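Collagen adhesin (Staphylococcus aureus, PDB 2F68) probably binds collagen through its extracellular region, wrapping round it and so attaching the bacterium to host tissue. Local coordinates at residues W169-N174 / I184-Q189; S229-D234 / N238-T243. All coordinates share one frame; numbering follows the deposited sequence.

Contact 1 of 2, residues W169-N174 / I184-Q189; sequences WFLNIN and ITIKDQ
Asp188 OD2 touches Leu171 CD1 at 3.6 Å and stays more distant from Leu171 CD2, 4.2 Å. The other carboxylate oxygen, OD1, accepts a hydrogen bond from Asn272 ND2, which gives this buried group a polar partner on its own sheet. CG anti to the backbone N (chi1 -170°) brings OD2 against the leucine's CD1 methyl. The aspartate side chain also touches Lys155 of strand 154-156; the lysine's charge and the bond from Asn272 would probably help keep the buried carboxylate ionised.

The rest of the interface is aliphatic, and no hydrogen bond crosses it. Leu171 CD2 meets Ile186 CG2 at 3.8 Å, the two side chains passing in opposite directions. The other branch of Ile186, CG1, packs against Ile173 CD1 at 3.9 Å; Ile186 thus spends one branch on each neighbour. At the end of the row, Ile173 CG2 and Ile184 CG2 touch methyl to methyl at 3.7 Å.

The axes of 169-173 and 184-189 run 10.3 Å apart at 163°, too distant for backbone pairing and close to antiparallel: this is face-to-face packing of two layers in a beta sandwich. Strand 166-173 is hydrogen-bonded between strands 154-156 and 252-262 in one sheet, while 184-190 lies between 239-244 and 269-278 in the other. The side chains of Leu171, Ile173 and Ile186 touch Tyr153, and Tyr258 of strand 252-262 touches Leu171 and Asp188.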
ATOM      1  N   TRP A 169       1.754  -9.509   2.492  1.00 20.95           N
ATOM      2  CA  TRP A 169       0.748 -10.547   2.708  1.00 20.25           C
ATOM      3  C   TRP A 169       0.794 -11.049   4.146  1.00 19.87           C
ATOM      4  O   TRP A 169       1.870 -11.165   4.734  1.00 19.88           O
ATOM      5  CB  TRP A 169       0.950 -11.714   1.737  1.00 19.59           C
ATOM      6  CG  TRP A 169       0.784 -11.346   0.291  1.00 19.98           C
ATOM      7  CD1 TRP A 169       1.772 -11.231  -0.645  1.00 19.43           C
ATOM      8  CD2 TRP A 169      -0.444 -11.041  -0.384  1.00 18.77           C
ATOM      9  NE1 TRP A 169       1.238 -10.877  -1.860  1.00 18.29           N
ATOM     10  CE2 TRP A 169      -0.121 -10.753  -1.730  1.00 18.47           C
ATOM     11  CE3 TRP A 169      -1.787 -10.983   0.016  1.00 17.62           C
ATOM     12  CZ2 TRP A 169      -1.090 -10.414  -2.679  1.00 20.76           C
ATOM     13  CZ3 TRP A 169      -2.751 -10.643  -0.929  1.00 19.52           C
ATOM     14  CH2 TRP A 169      -2.396 -10.364  -2.261  1.00 19.97           C
ATOM     15  N   PHE A 170      -0.377 -11.348   4.704  1.00 20.10           N
ATOM     16  CA  PHE A 170      -0.488 -11.788   6.093  1.00 20.25           C
ATOM     17  C   PHE A 170      -1.326 -13.057   6.227  1.00 20.10           C
ATOM     18  O   PHE A 170      -2.488 -13.092   5.815  1.00 19.91           O
ATOM     19  CB  PHE A 170      -1.084 -10.675   6.966  1.00 21.09           C
ATOM     20  CG  PHE A 170      -0.198  -9.466   7.107  1.00 23.68           C
ATOM     21  CD1 PHE A 170      -0.307  -8.399   6.219  1.00 24.78           C
ATOM     22  CD2 PHE A 170       0.735  -9.389   8.136  1.00 25.13           C
ATOM     23  CE1 PHE A 170       0.508  -7.277   6.349  1.00 25.38           C
ATOM     24  CE2 PHE A 170       1.553  -8.271   8.276  1.00 25.29           C
ATOM     25  CZ  PHE A 170       1.440  -7.214   7.379  1.00 25.11           C
ATOM     26  N   LEU A 171      -0.725 -14.094   6.805  1.00 20.08           N
ATOM     27  CA  LEU A 171      -1.424 -15.341   7.106  1.00 19.94           C
ATOM     28  C   LEU A 171      -1.685 -15.450   8.605  1.00 20.47           C
ATOM     29  O   LEU A 171      -0.827 -15.900   9.368  1.00 18.52           O
ATOM     30  CB  LEU A 171      -0.631 -16.555   6.600  1.00 20.78           C
ATOM     31  CG  LEU A 171      -0.898 -17.079   5.185  1.00 24.79           C
ATOM     32  CD1 LEU A 171      -0.398 -16.119   4.114  1.00 24.83           C
ATOM     33  CD2 LEU A 171      -0.259 -18.448   5.006  1.00 20.74           C
ATOM     34  N   ASN A 172      -2.878 -15.028   9.015  1.00 20.09           N
ATOM     35  CA  ASN A 172      -3.256 -14.993  10.425  1.00 20.32           C
ATOM     36  C   ASN A 172      -3.978 -16.267  10.864  1.00 20.52           C
ATOM     37  O   ASN A 172      -5.173 -16.436  10.610  1.00 20.02           O
ATOM     38  CB  ASN A 172      -4.106 -13.750  10.716  1.00 21.15           C
ATOM     39  CG  ASN A 172      -3.381 -12.452  10.393  1.00 24.23           C
ATOM     40  OD1 ASN A 172      -2.259 -12.221  10.847  1.00 26.12           O
ATOM     41  ND2 ASN A 172      -4.027 -11.594   9.612  1.00 26.86           N
ATOM     42  N   ILE A 173      -3.238 -17.155  11.526  1.00 21.12           N
ATOM     43  CA  ILE A 173      -3.747 -18.467  11.930  1.00 20.94           C
ATOM     44  C   ILE A 173      -4.044 -18.514  13.431  1.00 22.53           C
ATOM     45  O   ILE A 173      -3.249 -18.032  14.242  1.00 21.98           O
ATOM     46  CB  ILE A 173      -2.751 -19.605  11.567  1.00 21.13           C
ATOM     47  CG1 ILE A 173      -2.176 -19.401  10.159  1.00 20.37           C
ATOM     48  CG2 ILE A 173      -3.424 -20.973  11.691  1.00 18.22           C
ATOM     49  CD1 ILE A 173      -0.924 -20.214   9.867  1.00 22.22           C
ATOM     50  N   ASN A 174      -5.192 -19.102  13.779  1.00 22.28           N
ATOM     51  CA  ASN A 174      -5.644 -19.265  15.169  1.00 22.83           C
ATOM     52  C   ASN A 174      -5.582 -17.962  15.973  1.00 23.26           C
ATOM     53  O   ASN A 174      -4.867 -17.860  16.973  1.00 23.37           O
ATOM     54  CB  ASN A 174      -4.874 -20.400  15.867  1.00 22.91           C
ATOM     55  CG  ASN A 174      -5.554 -20.881  17.143  1.00 23.36           C
ATOM     56  OD1 ASN A 174      -6.726 -20.593  17.394  1.00 23.20           O
ATOM     57  ND2 ASN A 174      -4.815 -21.627  17.956  1.00 21.86           N
ATOM     58  N   ILE A 184      -2.964 -28.223  11.982  1.00 21.69           N
ATOM     59  CA  ILE A 184      -3.345 -27.115  11.107  1.00 21.56           C
ATOM     60  C   ILE A 184      -2.535 -27.159   9.812  1.00 21.56           C
ATOM     61  O   ILE A 184      -1.301 -27.168   9.840  1.00 21.31           O
ATOM     62  CB  ILE A 184      -3.168 -25.736  11.799  1.00 21.25           C
ATOM     63  CG1 ILE A 184      -3.798 -25.743  13.199  1.00 18.41           C
ATOM     64  CG2 ILE A 184      -3.771 -24.624  10.938  1.00 23.42           C
ATOM     65  CD1 ILE A 184      -3.302 -24.638  14.119  1.00 20.81           C
ATOM     66  N   THR A 185      -3.240 -27.192   8.684  1.00 22.65           N
ATOM     67  CA  THR A 185      -2.606 -27.247   7.369  1.00 23.23           C
ATOM     68  C   THR A 185      -3.069 -26.087   6.489  1.00 22.15           C
ATOM     69  O   THR A 185      -4.264 -25.932   6.226  1.00 22.24           O
ATOM     70  CB  THR A 185      -2.881 -28.596   6.659  1.00 24.07           C
ATOM     71  OG1 THR A 185      -2.637 -29.679   7.565  1.00 25.50           O
ATOM     72  CG2 THR A 185      -1.990 -28.757   5.432  1.00 24.03           C
ATOM     73  N   ILE A 186      -2.112 -25.275   6.048  1.00 22.22           N
ATOM     74  CA  ILE A 186      -2.387 -24.135   5.176  1.00 21.70           C
ATOM     75  C   ILE A 186      -1.628 -24.291   3.858  1.00 21.98           C
ATOM     76  O   ILE A 186      -0.401 -24.417   3.852  1.00 22.96           O
ATOM     77  CB  ILE A 186      -2.005 -22.776   5.844  1.00 21.03           C
ATOM     78  CG1 ILE A 186      -2.537 -22.677   7.286  1.00 23.15           C
ATOM     79  CG2 ILE A 186      -2.457 -21.591   4.979  1.00 21.94           C
ATOM     80  CD1 ILE A 186      -4.061 -22.683   7.434  1.00 22.04           C
ATOM     81  N   LYS A 187      -2.364 -24.291   2.750  1.00 20.46           N
ATOM     82  CA  LYS A 187      -1.765 -24.394   1.419  1.00 21.42           C
ATOM     83  C   LYS A 187      -1.954 -23.097   0.633  1.00 20.81           C
ATOM     84  O   LYS A 187      -3.016 -22.857   0.053  1.00 21.90           O
ATOM     85  CB  LYS A 187      -2.339 -25.589   0.648  1.00 21.53           C
ATOM     86  CG  LYS A 187      -1.890 -26.945   1.172  1.00 22.87           C
ATOM     87  CD  LYS A 187      -2.381 -28.074   0.279  1.00 24.25           C
ATOM     88  CE  LYS A 187      -1.955 -29.429   0.817  1.00 25.66           C
ATOM     89  NZ  LYS A 187      -2.439 -30.545  -0.042  1.00 27.60           N
ATOM     90  N   ASP A 188      -0.912 -22.268   0.624  1.00 20.79           N
ATOM     91  CA  ASP A 188      -0.955 -20.956  -0.017  1.00 20.86           C
ATOM     92  C   ASP A 188      -0.395 -20.999  -1.439  1.00 20.12           C
ATOM     93  O   ASP A 188       0.599 -21.677  -1.705  1.00 19.84           O
ATOM     94  CB  ASP A 188      -0.192 -19.929   0.829  1.00 21.27           C
ATOM     95  CG  ASP A 188      -0.398 -18.501   0.353  1.00 24.34           C
ATOM     96  OD1 ASP A 188       0.217 -18.110  -0.663  1.00 18.82           O
ATOM     97  OD2 ASP A 188      -1.162 -17.763   1.008  1.00 25.87           O
ATOM     98  N   GLN A 189      -1.051 -20.272  -2.341  1.00 20.43           N
ATOM     99  CA  GLN A 189      -0.613 -20.145  -3.730  1.00 21.05           C
ATOM    100  C   GLN A 189      -0.605 -18.673  -4.140  1.00 20.62           C
ATOM    101  O   GLN A 189      -1.641 -18.004  -4.097  1.00 21.05           O
ATOM    102  CB  GLN A 189      -1.519 -20.941  -4.679  1.00 21.63           C
ATOM    103  CG  GLN A 189      -1.631 -22.436  -4.384  1.00 21.31           C
ATOM    104  CD  GLN A 189      -2.728 -22.768  -3.384  1.00 18.60           C
ATOM    105  OE1 GLN A 189      -3.771 -22.112  -3.342  1.00 20.23           O
ATOM    106  NE2 GLN A 189      -2.498 -23.798  -2.578  1.00 18.61           N
TER

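Contact 2 of 2, residues S229-D234 / N238-T243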
ATOM      1  N   SER A 229       6.608 -29.071  12.725  1.00 29.04           N
ATOM      2  CA  SER A 229       6.223 -27.959  11.857  1.00 29.56           C
ATOM      3  C   SER A 229       7.066 -27.923  10.589  1.00 28.72           C
ATOM      4  O   SER A 229       8.251 -28.266  10.611  1.00 27.97           O
ATOM      5  CB  SER A 229       6.343 -26.623  12.595  1.00 29.05           C
ATOM      6  OG  SER A 229       5.425 -26.542  13.670  1.00 37.82           O
ATOM      7  N   LYS A 230       6.445 -27.508   9.487  1.00 28.49           N
ATOM      8  CA  LYS A 230       7.126 -27.417   8.199  1.00 29.34           C
ATOM      9  C   LYS A 230       6.527 -26.316   7.325  1.00 28.39           C
ATOM     10  O   LYS A 230       5.366 -26.397   6.914  1.00 28.33           O
ATOM     11  CB  LYS A 230       7.086 -28.770   7.470  1.00 31.02           C
ATOM     12  CG  LYS A 230       7.945 -28.851   6.208  1.00 36.04           C
ATOM     13  CD  LYS A 230       9.431 -28.964   6.530  1.00 39.40           C
ATOM     14  CE  LYS A 230      10.266 -28.993   5.260  1.00 40.94           C
ATOM     15  NZ  LYS A 230      11.722 -29.085   5.555  1.00 43.66           N
ATOM     16  N   ILE A 231       7.328 -25.287   7.059  1.00 26.43           N
ATOM     17  CA  ILE A 231       6.949 -24.229   6.127  1.00 25.71           C
ATOM     18  C   ILE A 231       7.645 -24.491   4.789  1.00 26.26           C
ATOM     19  O   ILE A 231       8.738 -23.979   4.526  1.00 25.86           O
ATOM     20  CB  ILE A 231       7.286 -22.809   6.667  1.00 25.25           C
ATOM     21  CG1 ILE A 231       6.792 -22.642   8.109  1.00 25.93           C
ATOM     22  CG2 ILE A 231       6.685 -21.731   5.760  1.00 25.03           C
ATOM     23  CD1 ILE A 231       7.373 -21.438   8.835  1.00 26.31           C
ATOM     24  N   THR A 232       7.006 -25.315   3.961  1.00 24.10           N
ATOM     25  CA  THR A 232       7.548 -25.691   2.658  1.00 25.79           C
ATOM     26  C   THR A 232       7.340 -24.558   1.656  1.00 25.00           C
ATOM     27  O   THR A 232       6.208 -24.137   1.406  1.00 24.67           O
ATOM     28  CB  THR A 232       6.904 -26.991   2.120  1.00 25.06           C
ATOM     29  OG1 THR A 232       6.870 -27.979   3.158  1.00 25.62           O
ATOM     30  CG2 THR A 232       7.690 -27.538   0.933  1.00 29.82           C
ATOM     31  N   VAL A 233       8.443 -24.068   1.094  1.00 25.57           N
ATOM     32  CA  VAL A 233       8.398 -22.965   0.138  1.00 27.89           C
ATOM     33  C   VAL A 233       8.970 -23.380  -1.216  1.00 29.27           C
ATOM     34  O   VAL A 233      10.132 -23.785  -1.315  1.00 29.89           O
ATOM     35  CB  VAL A 233       9.146 -21.708   0.666  1.00 28.16           C
ATOM     36  CG1 VAL A 233       9.124 -20.591  -0.370  1.00 29.82           C
ATOM     37  CG2 VAL A 233       8.537 -21.223   1.978  1.00 27.02           C
ATOM     38  N   ASP A 234       8.137 -23.287  -2.248  1.00 29.02           N
ATOM     39  CA  ASP A 234       8.574 -23.482  -3.625  1.00 29.88           C
ATOM     40  C   ASP A 234       8.642 -22.114  -4.300  1.00 30.50           C
ATOM     41  O   ASP A 234       7.619 -21.558  -4.706  1.00 30.14           O
ATOM     42  CB  ASP A 234       7.616 -24.421  -4.370  1.00 28.81           C
ATOM     43  CG  ASP A 234       8.225 -25.000  -5.639  1.00 33.28           C
ATOM     44  OD1 ASP A 234       8.635 -24.223  -6.528  1.00 35.04           O
ATOM     45  OD2 ASP A 234       8.279 -26.243  -5.752  1.00 34.51           O
ATOM     46  N   ASN A 238       5.877 -20.337  -6.553  1.00 25.55           N
ATOM     47  CA  ASN A 238       5.280 -19.342  -5.649  1.00 25.84           C
ATOM     48  C   ASN A 238       4.196 -19.921  -4.733  1.00 24.26           C
ATOM     49  O   ASN A 238       3.083 -19.396  -4.653  1.00 24.62           O
ATOM     50  CB  ASN A 238       4.759 -18.124  -6.430  1.00 26.02           C
ATOM     51  CG  ASN A 238       5.878 -17.249  -6.967  1.00 30.61           C
ATOM     52  OD1 ASN A 238       6.732 -16.776  -6.216  1.00 31.63           O
ATOM     53  ND2 ASN A 238       5.870 -17.019  -8.276  1.00 33.79           N
ATOM     54  N   THR A 239       4.539 -21.010  -4.047  1.00 23.26           N
ATOM     55  CA  THR A 239       3.616 -21.679  -3.131  1.00 22.74           C
ATOM     56  C   THR A 239       4.231 -21.879  -1.748  1.00 22.30           C
ATOM     57  O   THR A 239       5.392 -22.275  -1.624  1.00 21.74           O
ATOM     58  CB  THR A 239       3.146 -23.050  -3.677  1.00 24.05           C
ATOM     59  OG1 THR A 239       4.282 -23.820  -4.093  1.00 23.47           O
ATOM     60  CG2 THR A 239       2.195 -22.873  -4.855  1.00 25.18           C
ATOM     61  N   ILE A 240       3.440 -21.595  -0.715  1.00 21.39           N
ATOM     62  CA  ILE A 240       3.864 -21.778   0.672  1.00 21.82           C
ATOM     63  C   ILE A 240       2.925 -22.755   1.383  1.00 21.65           C
ATOM     64  O   ILE A 240       1.731 -22.489   1.531  1.00 20.69           O
ATOM     65  CB  ILE A 240       3.925 -20.432   1.446  1.00 21.33           C
ATOM     66  CG1 ILE A 240       4.862 -19.442   0.742  1.00 20.59           C
ATOM     67  CG2 ILE A 240       4.372 -20.660   2.894  1.00 21.87           C
ATOM     68  CD1 ILE A 240       4.641 -17.987   1.123  1.00 23.34           C
ATOM     69  N   ASP A 241       3.477 -23.888   1.812  1.00 22.68           N
ATOM     70  CA  ASP A 241       2.708 -24.904   2.528  1.00 22.79           C
ATOM     71  C   ASP A 241       3.099 -24.942   4.002  1.00 23.73           C
ATOM     72  O   ASP A 241       4.242 -25.252   4.345  1.00 23.50           O
ATOM     73  CB  ASP A 241       2.892 -26.282   1.882  1.00 23.71           C
ATOM     74  CG  ASP A 241       2.330 -26.350   0.469  1.00 26.01           C
ATOM     75  OD1 ASP A 241       1.214 -25.835   0.235  1.00 25.60           O
ATOM     76  OD2 ASP A 241       3.004 -26.931  -0.407  1.00 30.35           O
ATOM     77  N   VAL A 242       2.140 -24.619   4.867  1.00 23.17           N
ATOM     78  CA  VAL A 242       2.378 -24.542   6.307  1.00 23.52           C
ATOM     79  C   VAL A 242       1.680 -25.689   7.037  1.00 23.38           C
ATOM     80  O   VAL A 242       0.473 -25.891   6.886  1.00 23.81           O
ATOM     81  CB  VAL A 242       1.914 -23.181   6.897  1.00 22.74           C
ATOM     82  CG1 VAL A 242       2.349 -23.043   8.353  1.00 23.73           C
ATOM     83  CG2 VAL A 242       2.456 -22.017   6.072  1.00 21.40           C
ATOM     84  N   THR A 243       2.455 -26.436   7.819  1.00 23.72           N
ATOM     85  CA  THR A 243       1.927 -27.518   8.645  1.00 23.10           C
ATOM     86  C   THR A 243       2.304 -27.273  10.104  1.00 23.85           C
ATOM     87  O   THR A 243       3.483 -27.138  10.432  1.00 23.50           O
ATOM     88  CB  THR A 243       2.454 -28.898   8.185  1.00 22.96           C
ATOM     89  OG1 THR A 243       2.262 -29.043   6.772  1.00 24.82           O
ATOM     90  CG2 THR A 243       1.732 -30.029   8.911  1.00 25.32           C
TER
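Ile231 CG2 meets Ile240 CG2 at 3.8 Å, the two isoleucines lying side by side and pointing the same way. Each has CG2 anti to its own backbone N (chi1 -48° in Ile231), which turns these methyls into the seam between the strands. More loosely, Val233 CG2 and Ile240 CG1 stand 4.3 Å apart, and Val242 completes this face. Ile231 also touches Ile219 and Phe222 of helix 218-225, and strand 194-207 packs on Ile231, Val233 and Ile240.

The backbones form an antiparallel beta hairpin. Ile231-Val242 and Val233-Ile240 are non-hydrogen-bonded pairs, flanked by three hydrogen-bonded ones. In Thr232-Asp241 the bond from Asp241 N to Thr232 O is 2.8 Å and nearly straight (173°), and Lys230 and Thr243 likewise exchange two hydrogen bonds. Near the turn, Asn238 and Thr239 both face Asp234, a G1 beta bulge in which Asn238 has the left-handed helical conformation.

The opposite face is polar. Thr232 CB and Asp241 CB are 4.1 Å apart, and Thr239 OG1 rests 3.4 Å from the Asp234 CB carbon, which is packing and not a polar bond. Asp234 OD1 accepts a hydrogen bond from Lys237 N within the loop, and Lys230 extends its chain away from the partner strand.

In the fold
Contact 1 joins the two sheets of the collagen-binding domain through their facing sides, whereas contact 2 adds the outer strand 230-234 to one of those sheets. The first is wholly buried and rests on side-chain packing; the second is partly buried and rests on backbone hydrogen bonds, with an apolar inner face and a polar outer one. Their centres lie 9 Å apart because strands 184-190 and 239-244 are neighbours: Ile186 O and Val242 N, at 2.7 Å, form a probable hydrogen bond, as do Asp188 N and Ile240 O. Lys187, turned from the interior, packs on Asp241, so the polar face of the hairpin continues onto the strand whose other side serves contact 1.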